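Local coordinates for PTS EIIA type-4 domain-containing protein (Streptococcus agalactiae NEM316, PDB 4TKZ) that probably relays phosphoryl groups as a cytoplasmic EIIA component of a mannose-type sugar phosphotransferase system, at residues 18-21 / 26-29; 22-27 / 95-100; 58-63 / 71-76; 75-80 / 85-90; 103-108 / 113-118. All blocks are in the same frame, centred on the assembly; numbering follows the deposited sequence.

Contact 1 of 5, residues 18-21 / 26-29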
# COMPACT_ATOMS: atom_id res chain seq x y z
N SER A 18 7.66 5.67 6.08
CA SER A 18 8.95 5.11 6.49
C SER A 18 9.61 4.34 5.34
O SER A 18 10.83 4.25 5.28
CB SER A 18 8.81 4.21 7.73
OG SER A 18 8.24 2.96 7.42
N SER A 19 8.80 3.80 4.42
CA SER A 19 9.35 3.13 3.23
C SER A 19 10.04 4.16 2.35
O SER A 19 11.16 3.95 1.88
CB SER A 19 8.23 2.44 2.44
OG SER A 19 7.55 1.49 3.24
N LEU A 20 9.34 5.26 2.12
CA LEU A 20 9.86 6.39 1.35
C LEU A 20 11.14 6.97 1.96
O LEU A 20 12.10 7.26 1.24
CB LEU A 20 8.78 7.48 1.25
CG LEU A 20 9.10 8.81 0.57
CD1 LEU A 20 9.48 8.60 -0.89
CD2 LEU A 20 7.92 9.78 0.70
N GLU A 21 11.16 7.13 3.28
CA GLU A 21 12.32 7.69 3.98
C GLU A 21 13.53 6.80 3.75
O GLU A 21 14.63 7.28 3.49
CB GLU A 21 12.02 7.80 5.48
CG GLU A 21 13.24 7.76 6.40
CD GLU A 21 13.79 9.13 6.76
OE1 GLU A 21 13.69 10.06 5.94
OE2 GLU A 21 14.33 9.26 7.88
N HIS A 26 14.19 12.04 3.27
CA HIS A 26 13.09 12.93 3.61
C HIS A 26 12.68 13.81 2.43
O HIS A 26 13.53 14.36 1.73
CB HIS A 26 13.44 13.78 4.82
CG HIS A 26 12.36 14.72 5.24
ND1 HIS A 26 12.39 16.07 4.94
CD2 HIS A 26 11.21 14.51 5.91
CE1 HIS A 26 11.31 16.65 5.43
NE2 HIS A 26 10.57 15.73 6.02
N GLN A 27 11.37 13.97 2.22
CA GLN A 27 10.87 14.72 1.08
C GLN A 27 10.15 15.95 1.58
O GLN A 27 9.64 15.95 2.70
CB GLN A 27 9.91 13.85 0.28
CG GLN A 27 10.52 12.56 -0.22
CD GLN A 27 11.65 12.80 -1.20
OE1 GLN A 27 11.52 13.60 -2.13
NE2 GLN A 27 12.76 12.11 -1.00
N GLU A 28 10.12 17.01 0.76
CA GLU A 28 9.34 18.21 1.09
C GLU A 28 7.89 18.03 0.67
O GLU A 28 7.61 17.32 -0.29
CB GLU A 28 9.90 19.44 0.36
CG GLU A 28 11.38 19.70 0.60
CD GLU A 28 12.06 20.32 -0.61
OE1 GLU A 28 11.41 21.14 -1.31
OE2 GLU A 28 13.24 19.98 -0.87
N TYR A 29 6.98 18.68 1.38
CA TYR A 29 5.58 18.70 0.97
C TYR A 29 4.98 17.31 0.81
O TYR A 29 4.28 17.03 -0.17
CB TYR A 29 5.45 19.50 -0.32
CG TYR A 29 6.04 20.88 -0.19
CD1 TYR A 29 5.48 21.79 0.69
CD2 TYR A 29 7.16 21.26 -0.91
CE1 TYR A 29 6.00 23.05 0.84
CE2 TYR A 29 7.69 22.53 -0.77
CZ TYR A 29 7.10 23.42 0.10
OH TYR A 29 7.61 24.68 0.26
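With CG anti to the backbone N (chi1 176°), Leu20 extends its isopropyl end from the helix onto Gln27, which turns its CB toward the helix and keeps CG beside the backbone N (chi1 -58°), where the leucine meets it. The touching part of the glutamine is aliphatic: Leu20 CD2 stands 3.9 Å from Gln27 CG, and Leu20 CD1 comes to 4.1 Å of the same methylene. The fork of the leucine thus sits astride a single carbon, the two side chains slanting across one another. Glu21 forms the outer, solvent-exposed half. Its chain bends at chi2 (94°), which swings OE1 to 3.4 Å from His26 N, but the angle is too poor for a hydrogen bond. The imidazole turns elsewhere, His26 ND1 lying 6.2 Å from Glu21 OE1. On the helix, Ser18 and Ser19 bond to Asn11 and His9 of the second subunit. The contact folds the run into strand 30-35 back against the last turns of helix 12-24, while Leu20 also packs on Met97 and Val100 of helix 93-102, and Arg103, just past that helix, binds the carbonyl oxygens of Glu28 and Tyr29 ahead of strand 30-35.

Contact 2 of 5, residues 22-27 / 95-100; sequences LIAGHQ and MLMEAV
Ala24 and Met97 face each other with CA atoms 8.7 Å apart, and Gln27 and Val100 come slightly closer. Residues 95-100 are regular helix, whereas helix 12-24 stops at Ala24: Gly25 leaves helical geometry with a positive phi (89°), a conformation in which a CB would press on the preceding carbonyl oxygen. The chain then turns so that Gln27 again looks toward helix 93-102. Near the helix end the meeting is made by Met97, whose chain is bent at both chi2 and chi3 and curls its methyl toward the other segment. Met97 CE touches CG2 of Ile23 at 3.9 Å and stands 4.3 Å from CB of Ala24. In this alpha/beta fold, helices 12-24 and 93-102 lie side by side on one face of the parallel sheet, and Leu96 and Val100 rest on Ile4 of strand 3-9. Farther along, Val100 holds CG1 anti to its backbone N (chi1 167°) and sets that methyl against the amide of Gln27, 3.4 Å from OE1 and 3.8 Å from CD. The other end of the amide is held within its own segment: Gln27 NE2 donates to Gly25 O over 3.3 Å, fairly straight but from above the carbonyl plane, which would restrain its rotation. A glycerol, probably from the crystallisation liquor, lies about 3 Å from the Met97 side chain.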
# COMPACT_ATOMS: atom_id res chain seq x y z
N LEU A 22 13.31 5.49 3.85
CA LEU A 22 14.39 4.52 3.68
C LEU A 22 14.93 4.50 2.25
O LEU A 22 16.14 4.42 2.03
CB LEU A 22 13.92 3.12 4.08
CG LEU A 22 14.99 2.03 3.91
CD1 LEU A 22 16.18 2.35 4.80
CD2 LEU A 22 14.44 0.64 4.21
N ILE A 23 14.01 4.56 1.29
CA ILE A 23 14.39 4.48 -0.12
C ILE A 23 14.95 5.81 -0.61
O ILE A 23 16.05 5.86 -1.16
CB ILE A 23 13.21 4.00 -1.00
CG1 ILE A 23 12.88 2.53 -0.72
CG2 ILE A 23 13.52 4.18 -2.48
CD1 ILE A 23 11.52 2.11 -1.26
N ALA A 24 14.22 6.89 -0.39
CA ALA A 24 14.56 8.18 -1.00
C ALA A 24 15.00 9.28 -0.03
O ALA A 24 15.47 10.33 -0.47
CB ALA A 24 13.40 8.67 -1.85
N GLY A 25 14.84 9.06 1.27
CA GLY A 25 15.19 10.08 2.24
C GLY A 25 14.00 10.98 2.48
O GLY A 25 12.93 10.74 1.95
N HIS A 26 14.19 12.04 3.27
CA HIS A 26 13.09 12.93 3.61
C HIS A 26 12.68 13.81 2.43
O HIS A 26 13.53 14.36 1.73
CB HIS A 26 13.44 13.78 4.82
CG HIS A 26 12.36 14.72 5.24
ND1 HIS A 26 12.39 16.07 4.94
CD2 HIS A 26 11.21 14.51 5.91
CE1 HIS A 26 11.31 16.65 5.43
NE2 HIS A 26 10.57 15.73 6.02
N GLN A 27 11.37 13.97 2.22
CA GLN A 27 10.87 14.72 1.08
C GLN A 27 10.15 15.95 1.58
O GLN A 27 9.64 15.95 2.70
CB GLN A 27 9.91 13.85 0.28
CG GLN A 27 10.52 12.56 -0.22
CD GLN A 27 11.65 12.80 -1.20
OE1 GLN A 27 11.52 13.60 -2.13
NE2 GLN A 27 12.76 12.11 -1.00
N MET A 95 2.62 3.89 -6.29
CA MET A 95 1.85 5.12 -6.40
C MET A 95 2.62 6.26 -5.74
O MET A 95 2.79 7.34 -6.33
CB MET A 95 0.48 4.94 -5.74
CG MET A 95 -0.47 6.09 -5.96
SD MET A 95 -2.06 5.78 -5.19
CE MET A 95 -2.78 4.62 -6.35
N LEU A 96 3.12 6.01 -4.54
CA LEU A 96 3.84 7.02 -3.78
C LEU A 96 5.17 7.41 -4.41
O LEU A 96 5.50 8.59 -4.54
CB LEU A 96 4.09 6.54 -2.34
CG LEU A 96 4.79 7.54 -1.41
CD1 LEU A 96 4.11 8.92 -1.41
CD2 LEU A 96 4.83 6.96 -0.00
N MET A 97 5.95 6.41 -4.82
CA MET A 97 7.25 6.70 -5.40
C MET A 97 7.09 7.50 -6.70
O MET A 97 7.84 8.44 -6.96
CB MET A 97 8.04 5.42 -5.63
CG MET A 97 8.47 4.69 -4.35
SD MET A 97 9.35 5.71 -3.14
CE MET A 97 10.74 6.27 -4.14
N GLU A 98 6.10 7.14 -7.51
CA GLU A 98 5.89 7.84 -8.78
C GLU A 98 5.53 9.31 -8.55
O GLU A 98 6.05 10.20 -9.23
CB GLU A 98 4.79 7.18 -9.60
CG GLU A 98 4.78 7.66 -11.06
CD GLU A 98 6.04 7.25 -11.81
OE1 GLU A 98 6.12 6.07 -12.21
OE2 GLU A 98 6.95 8.08 -12.00
N ALA A 99 4.64 9.56 -7.60
CA ALA A 99 4.23 10.93 -7.32
C ALA A 99 5.44 11.75 -6.89
O ALA A 99 5.65 12.87 -7.38
CB ALA A 99 3.13 10.96 -6.26
N VAL A 100 6.24 11.18 -5.99
CA VAL A 100 7.41 11.86 -5.47
C VAL A 100 8.46 12.10 -6.56
O VAL A 100 8.96 13.21 -6.72
CB VAL A 100 8.05 11.06 -4.32
CG1 VAL A 100 9.45 11.59 -3.99
CG2 VAL A 100 7.14 11.07 -3.09

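Contact 3 of 5, residues 58-63 / 71-76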
# COMPACT_ATOMS: atom_id res chain seq x y z
N ILE A 58 -2.63 19.69 -5.26
CA ILE A 58 -2.59 18.72 -4.17
C ILE A 58 -2.98 17.31 -4.62
O ILE A 58 -4.03 17.10 -5.22
CB ILE A 58 -3.50 19.14 -3.00
CG1 ILE A 58 -3.03 20.47 -2.41
CG2 ILE A 58 -3.54 18.08 -1.90
CD1 ILE A 58 -4.16 21.42 -2.09
N LEU A 59 -2.11 16.35 -4.33
CA LEU A 59 -2.43 14.97 -4.63
C LEU A 59 -2.67 14.23 -3.32
O LEU A 59 -1.78 14.15 -2.48
CB LEU A 59 -1.31 14.31 -5.44
CG LEU A 59 -1.50 12.83 -5.77
CD1 LEU A 59 -2.77 12.58 -6.58
CD2 LEU A 59 -0.29 12.28 -6.49
N VAL A 60 -3.88 13.69 -3.17
CA VAL A 60 -4.23 12.95 -1.97
C VAL A 60 -4.27 11.45 -2.24
O VAL A 60 -5.08 10.96 -3.05
CB VAL A 60 -5.58 13.37 -1.38
CG1 VAL A 60 -5.83 12.61 -0.09
CG2 VAL A 60 -5.62 14.88 -1.15
N LEU A 61 -3.39 10.72 -1.57
CA LEU A 61 -3.31 9.29 -1.78
C LEU A 61 -3.98 8.57 -0.62
O LEU A 61 -3.56 8.70 0.53
CB LEU A 61 -1.85 8.86 -1.91
CG LEU A 61 -1.10 9.71 -2.94
CD1 LEU A 61 0.37 9.27 -3.01
CD2 LEU A 61 -1.78 9.59 -4.30
N THR A 62 -5.03 7.81 -0.90
CA THR A 62 -5.77 7.16 0.18
C THR A 62 -5.80 5.68 0.01
O THR A 62 -5.64 5.18 -1.10
CB THR A 62 -7.23 7.64 0.25
OG1 THR A 62 -7.96 7.13 -0.88
CG2 THR A 62 -7.28 9.16 0.28
N ASP A 63 -6.05 4.97 1.10
CA ASP A 63 -5.86 3.52 1.07
C ASP A 63 -6.92 2.76 0.29
O ASP A 63 -6.59 1.93 -0.56
CB ASP A 63 -5.69 2.93 2.48
CG ASP A 63 -6.78 3.33 3.45
OD1 ASP A 63 -7.64 4.18 3.12
OD2 ASP A 63 -6.77 2.79 4.58
N ASN A 71 -13.45 8.95 1.38
CA ASN A 71 -14.71 9.70 1.40
C ASN A 71 -14.55 11.15 1.86
O ASN A 71 -15.06 12.09 1.23
CB ASN A 71 -15.75 8.99 2.28
CG ASN A 71 -16.22 7.67 1.68
OD1 ASN A 71 -15.99 7.37 0.51
ND2 ASN A 71 -16.89 6.86 2.51
N VAL A 72 -13.85 11.34 2.97
CA VAL A 72 -13.55 12.69 3.46
C VAL A 72 -12.72 13.48 2.46
O VAL A 72 -12.97 14.66 2.24
CB VAL A 72 -12.81 12.64 4.82
CG1 VAL A 72 -12.15 13.98 5.12
CG2 VAL A 72 -13.75 12.26 5.93
N SER A 73 -11.71 12.84 1.87
CA SER A 73 -10.85 13.54 0.92
C SER A 73 -11.61 13.95 -0.34
O SER A 73 -11.45 15.08 -0.83
CB SER A 73 -9.64 12.68 0.56
OG SER A 73 -8.92 12.35 1.74
N SER A 74 -12.43 13.04 -0.86
CA SER A 74 -13.20 13.29 -2.07
C SER A 74 -14.19 14.43 -1.87
O SER A 74 -14.35 15.28 -2.75
CB SER A 74 -13.96 12.03 -2.48
OG SER A 74 -13.07 11.03 -2.94
N ALA A 75 -14.85 14.45 -0.72
CA ALA A 75 -15.87 15.46 -0.40
C ALA A 75 -15.27 16.85 -0.32
O ALA A 75 -15.89 17.84 -0.73
CB ALA A 75 -16.55 15.12 0.92
N LEU A 76 -14.06 16.92 0.22
CA LEU A 76 -13.39 18.19 0.39
C LEU A 76 -12.79 18.68 -0.92
O LEU A 76 -12.66 19.88 -1.13
CB LEU A 76 -12.31 18.08 1.46
CG LEU A 76 -11.80 19.40 2.03
CD1 LEU A 76 -12.93 20.16 2.75
CD2 LEU A 76 -10.62 19.16 2.96
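Ser73 points its CB from the helix toward the strand, and CB comes to rest 3.9 Å from Val60 CG1. One bond farther, OG reaches the same methyl more closely, 3.6 Å from Val60 CG1, and also stands 3.9 Å from Thr62 CG2. The hydroxyl therefore lies over two methyl groups of the strand. Its polar need is met on the helix: OG sits beside the backbone N (chi1 -57°), which lets it bond back to the carbonyl oxygen of Pro69, one turn earlier. A side chain this small is consistent with the close approach of helix and strand, the CA atoms of Val60 and Ser73 being 7.2 Å apart. Here the helix of a beta-alpha-beta unit, strand 57-62, helix 68-76, strand 84-89, lies against its first strand on one face of the parallel sheet, with helix 41-52 at its flank; Leu61 points from the other face, toward helix 93-102. Val60 offers CG1 to the serine. In Thr62, chi1 of 70° leaves the methyl for the serine and sends OG1 to the carbonyl oxygen of Leu88 on the adjoining strand, so this buried hydroxyl too is satisfied. Just past the strand, Asp63 OD2 bonds ND1 of His9, at the end of the sheet where EIIA domains of this family generally carry their active site.

Contact 4 of 5, residues 75-80 / 85-90; sequences ALSVEY and IKVLSG
Van der Waals contact joins Ser77 to Ile85, whose CA atoms are 5.3 Å apart. CB of Ser77 lies 3.7 Å from Ile85 CG2 and 3.8 Å from Val87 CG2, so that it touches two residues that project from the same side of the strand. Farther out, Ile85 CD1 comes to 3.9 Å of Tyr80 CD1, meeting the ring obliquely, and the edge of that ring has Leu76 CG in its plane. Ile85 reaches both neighbours because CG1 stands beside its backbone N (chi1 -58°), CD1 going to the tyrosine while CG2 stays with the serine. These residues close the second half of a beta-alpha-beta unit, where the chain leaves helix 68-76 and swings round into strand 84-89. Among the polar links, one water bridges the backbones, donating to Ser77 O at 2.9 Å and accepting from Ile85 N at 3.0 Å. A type I turn from Leu76 to Glu79 is closed by Glu79 N on Leu76 O at 3.1 Å, and Ser77 OG bonds to Ser74 O. Subunit contacts follow: Phe127 of the second subunit packs on Ser77 and Val87, and a strand of that subunit pairs antiparallel with Leu88 and Ser89, carrying the sheet across the interface.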
# COMPACT_ATOMS: atom_id res chain seq x y z
N ALA A 75 -14.85 14.45 -0.72
CA ALA A 75 -15.87 15.46 -0.40
C ALA A 75 -15.27 16.85 -0.32
O ALA A 75 -15.89 17.84 -0.73
CB ALA A 75 -16.55 15.12 0.92
N LEU A 76 -14.06 16.92 0.22
CA LEU A 76 -13.39 18.19 0.39
C LEU A 76 -12.79 18.68 -0.92
O LEU A 76 -12.66 19.88 -1.13
CB LEU A 76 -12.31 18.08 1.46
CG LEU A 76 -11.80 19.40 2.03
CD1 LEU A 76 -12.93 20.16 2.75
CD2 LEU A 76 -10.62 19.16 2.96
N SER A 77 -12.44 17.75 -1.81
CA SER A 77 -11.76 18.10 -3.06
C SER A 77 -12.61 18.96 -4.01
O SER A 77 -12.08 19.53 -4.95
CB SER A 77 -11.33 16.84 -3.81
OG SER A 77 -12.46 16.21 -4.38
N VAL A 78 -13.91 19.03 -3.77
CA VAL A 78 -14.79 19.79 -4.67
C VAL A 78 -15.26 21.11 -4.06
O VAL A 78 -16.17 21.75 -4.59
CB VAL A 78 -16.01 18.96 -5.10
CG1 VAL A 78 -15.58 17.65 -5.72
CG2 VAL A 78 -16.93 18.69 -3.92
N GLU A 79 -14.64 21.52 -2.95
CA GLU A 79 -15.15 22.67 -2.19
C GLU A 79 -14.34 23.94 -2.39
O GLU A 79 -14.77 25.03 -2.01
CB GLU A 79 -15.19 22.34 -0.71
CG GLU A 79 -16.13 21.22 -0.34
CD GLU A 79 -16.68 21.42 1.04
OE1 GLU A 79 -17.44 22.40 1.21
OE2 GLU A 79 -16.35 20.63 1.95
N TYR A 80 -13.15 23.79 -2.96
CA TYR A 80 -12.29 24.93 -3.22
C TYR A 80 -12.27 25.25 -4.71
O TYR A 80 -11.90 24.42 -5.53
CB TYR A 80 -10.86 24.63 -2.74
CG TYR A 80 -10.73 24.23 -1.29
CD1 TYR A 80 -10.94 22.91 -0.90
CD2 TYR A 80 -10.36 25.15 -0.32
CE1 TYR A 80 -10.80 22.53 0.42
CE2 TYR A 80 -10.20 24.78 1.00
CZ TYR A 80 -10.42 23.47 1.36
OH TYR A 80 -10.27 23.10 2.68
N ILE A 85 -7.32 19.52 -6.45
CA ILE A 85 -7.11 18.42 -5.52
C ILE A 85 -7.51 17.11 -6.19
O ILE A 85 -8.68 16.90 -6.50
CB ILE A 85 -7.91 18.61 -4.22
CG1 ILE A 85 -7.51 19.92 -3.54
CG2 ILE A 85 -7.69 17.43 -3.29
CD1 ILE A 85 -8.44 20.36 -2.41
N LYS A 86 -6.53 16.24 -6.42
CA LYS A 86 -6.80 14.91 -6.95
C LYS A 86 -6.82 13.90 -5.80
O LYS A 86 -5.96 13.94 -4.91
CB LYS A 86 -5.72 14.52 -7.98
CG LYS A 86 -5.84 15.27 -9.30
CD LYS A 86 -7.09 14.83 -10.06
CE LYS A 86 -7.04 15.25 -11.53
NZ LYS A 86 -8.37 15.25 -12.19
N VAL A 87 -7.79 13.00 -5.83
CA VAL A 87 -7.94 12.00 -4.78
C VAL A 87 -7.89 10.60 -5.37
O VAL A 87 -8.77 10.23 -6.16
CB VAL A 87 -9.28 12.18 -4.03
CG1 VAL A 87 -9.43 11.14 -2.93
CG2 VAL A 87 -9.38 13.60 -3.46
N LEU A 88 -6.87 9.83 -5.01
CA LEU A 88 -6.77 8.45 -5.47
C LEU A 88 -7.01 7.46 -4.33
O LEU A 88 -6.67 7.75 -3.18
CB LEU A 88 -5.39 8.16 -6.09
CG LEU A 88 -4.82 9.12 -7.14
CD1 LEU A 88 -3.54 8.53 -7.76
CD2 LEU A 88 -5.86 9.42 -8.20
N SER A 89 -7.60 6.32 -4.65
CA SER A 89 -7.60 5.16 -3.75
C SER A 89 -6.60 4.14 -4.28
O SER A 89 -6.06 4.31 -5.38
CB SER A 89 -8.98 4.53 -3.66
OG SER A 89 -9.41 4.06 -4.92
N GLY A 90 -6.35 3.08 -3.51
CA GLY A 90 -5.52 1.97 -3.96
C GLY A 90 -4.04 2.15 -3.68
O GLY A 90 -3.20 1.51 -4.31
O HOH W 1 -10.19 20.01 -7.14

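Contact 5 of 5, residues 103-108 / 113-118; sequences RTMFEH and VDKVIT
Lys115 has more surface buried here than any other residue, its long chain reaching from the helix to the rim of the Phe106 ring. CG lies anti to its backbone N, and a bend at chi3 (-45°) carries the ammonium group to the ring edge, near the ring plane, so this is not a cation-pi contact. NZ is modelled only 3.1 Å from Phe106 CZ, so close that the exact place of the lysine end is doubtful; CE, at 3.9 Å from the same CZ, is in ordinary touch. One face of the ring is covered by its neighbour, Met105 CB lying 3.7 Å above the plane toward the rim. Met105 and Phe106 belong to the loop between helices 93-102 and 110-122, consecutive helices that pack together on one face of the sheet, and Phe106 leans on Asp111 and Leu112 at the start of the second. Phe106 N bonds to Arg103 O at 3.0 Å, within the loop. Met105 SD also lies near, 4.2 Å from NZ of Lys115 as modelled, and shares its uncertainty. On the helix, Asp114 O takes two bonds from Thr118, from OG1 at 2.9 Å and from the backbone N at 3.1 Å, which arrive from opposite faces of the carbonyl plane.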
# COMPACT_ATOMS: atom_id res chain seq x y z
N ARG A 103 6.64 14.44 -9.73
CA ARG A 103 5.88 15.68 -9.55
C ARG A 103 6.64 16.92 -10.01
O ARG A 103 6.04 17.92 -10.45
CB ARG A 103 5.46 15.85 -8.09
CG ARG A 103 6.62 15.95 -7.11
CD ARG A 103 6.10 16.14 -5.70
NE ARG A 103 7.15 15.99 -4.70
CZ ARG A 103 6.99 16.32 -3.42
NH1 ARG A 103 5.84 16.83 -3.01
NH2 ARG A 103 7.99 16.16 -2.57
N THR A 104 7.97 16.85 -9.90
CA THR A 104 8.89 17.89 -10.35
C THR A 104 8.71 18.23 -11.83
O THR A 104 8.96 19.37 -12.26
CB THR A 104 10.35 17.47 -10.05
OG1 THR A 104 10.84 18.20 -8.91
CG2 THR A 104 11.27 17.69 -11.24
N MET A 105 8.27 17.25 -12.62
CA MET A 105 8.08 17.43 -14.05
C MET A 105 6.84 18.25 -14.39
O MET A 105 6.68 18.68 -15.53
CB MET A 105 7.92 16.07 -14.75
CG MET A 105 9.10 15.13 -14.61
SD MET A 105 8.65 13.49 -15.23
CE MET A 105 10.04 12.54 -14.63
N PHE A 106 5.96 18.45 -13.41
CA PHE A 106 4.65 19.02 -13.71
C PHE A 106 4.28 20.22 -12.86
O PHE A 106 4.50 20.24 -11.65
CB PHE A 106 3.56 17.95 -13.57
CG PHE A 106 3.79 16.74 -14.43
CD1 PHE A 106 3.47 16.77 -15.78
CD2 PHE A 106 4.32 15.58 -13.89
CE1 PHE A 106 3.68 15.66 -16.58
CE2 PHE A 106 4.54 14.47 -14.68
CZ PHE A 106 4.21 14.51 -16.03
N GLU A 107 3.72 21.23 -13.51
CA GLU A 107 3.13 22.36 -12.80
C GLU A 107 1.86 21.94 -12.09
O GLU A 107 1.62 22.31 -10.94
CB GLU A 107 2.81 23.49 -13.78
CG GLU A 107 3.99 24.36 -14.17
CD GLU A 107 3.57 25.80 -14.35
OE1 GLU A 107 4.43 26.63 -14.72
OE2 GLU A 107 2.38 26.11 -14.10
N HIS A 108 1.04 21.15 -12.79
CA HIS A 108 -0.29 20.80 -12.31
C HIS A 108 -0.46 19.33 -11.99
O HIS A 108 -0.04 18.47 -12.77
CB HIS A 108 -1.34 21.22 -13.34
CG HIS A 108 -1.43 22.70 -13.55
ND1 HIS A 108 -2.31 23.50 -12.84
CD2 HIS A 108 -0.75 23.52 -14.37
CE1 HIS A 108 -2.17 24.75 -13.23
NE2 HIS A 108 -1.23 24.80 -14.16
N VAL A 113 -1.27 12.84 -12.41
CA VAL A 113 -2.07 11.69 -11.95
C VAL A 113 -2.10 10.50 -12.90
O VAL A 113 -2.16 9.36 -12.44
CB VAL A 113 -3.54 12.08 -11.62
CG1 VAL A 113 -3.59 12.80 -10.31
CG2 VAL A 113 -4.14 12.91 -12.74
N ASP A 114 -2.08 10.75 -14.20
CA ASP A 114 -2.16 9.67 -15.17
C ASP A 114 -0.92 8.76 -15.12
O ASP A 114 -1.02 7.55 -15.26
CB ASP A 114 -2.37 10.24 -16.58
CG ASP A 114 -3.71 10.94 -16.71
OD1 ASP A 114 -4.68 10.50 -16.06
OD2 ASP A 114 -3.79 11.95 -17.45
N LYS A 115 0.24 9.37 -14.89
CA LYS A 115 1.48 8.62 -14.74
C LYS A 115 1.47 7.85 -13.42
O LYS A 115 1.97 6.73 -13.34
CB LYS A 115 2.65 9.59 -14.77
CG LYS A 115 4.00 8.95 -14.87
CD LYS A 115 5.00 9.95 -15.43
CE LYS A 115 4.40 10.68 -16.63
NZ LYS A 115 5.28 11.78 -17.12
N VAL A 116 0.90 8.45 -12.39
CA VAL A 116 0.86 7.85 -11.06
C VAL A 116 -0.04 6.61 -11.07
O VAL A 116 0.31 5.57 -10.51
CB VAL A 116 0.39 8.87 -10.00
CG1 VAL A 116 0.04 8.19 -8.71
CG2 VAL A 116 1.48 9.93 -9.77
N ILE A 117 -1.18 6.73 -11.73
CA ILE A 117 -2.13 5.63 -11.86
C ILE A 117 -1.51 4.47 -12.62
O ILE A 117 -1.61 3.29 -12.23
CB ILE A 117 -3.38 6.09 -12.64
CG1 ILE A 117 -4.18 7.11 -11.83
CG2 ILE A 117 -4.25 4.89 -13.00
CD1 ILE A 117 -4.66 6.58 -10.51
N THR A 118 -0.89 4.80 -13.74
CA THR A 118 -0.24 3.81 -14.59
C THR A 118 0.78 3.02 -13.79
O THR A 118 0.77 1.78 -13.80
CB THR A 118 0.46 4.48 -15.78
OG1 THR A 118 -0.53 5.09 -16.63
CG2 THR A 118 1.27 3.47 -16.58

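From the N terminus, contact 1 closes first, a short loop at the end of helix 12-24 before strand 30-35. Contact 2 starts inside that loop, shares His26 and Gln27 with contact 1, and ends far beyond it on helix 93-102, so the two cross and contact 2 closes the longest loop. Contacts 3 and 4 fall within this loop and follow one another through Ala75 and Leu76, joining helix 68-76 to neighbouring strands 57-62 and 84-89 on the far side of the chain's centre. Contact 5 comes last, after all the others have closed, where helix 93-102 passes into helix 110-122. Across the fold, Leu59 and Leu61 meet helix 93-102, and Arg103 ties contact 5 to contact 1.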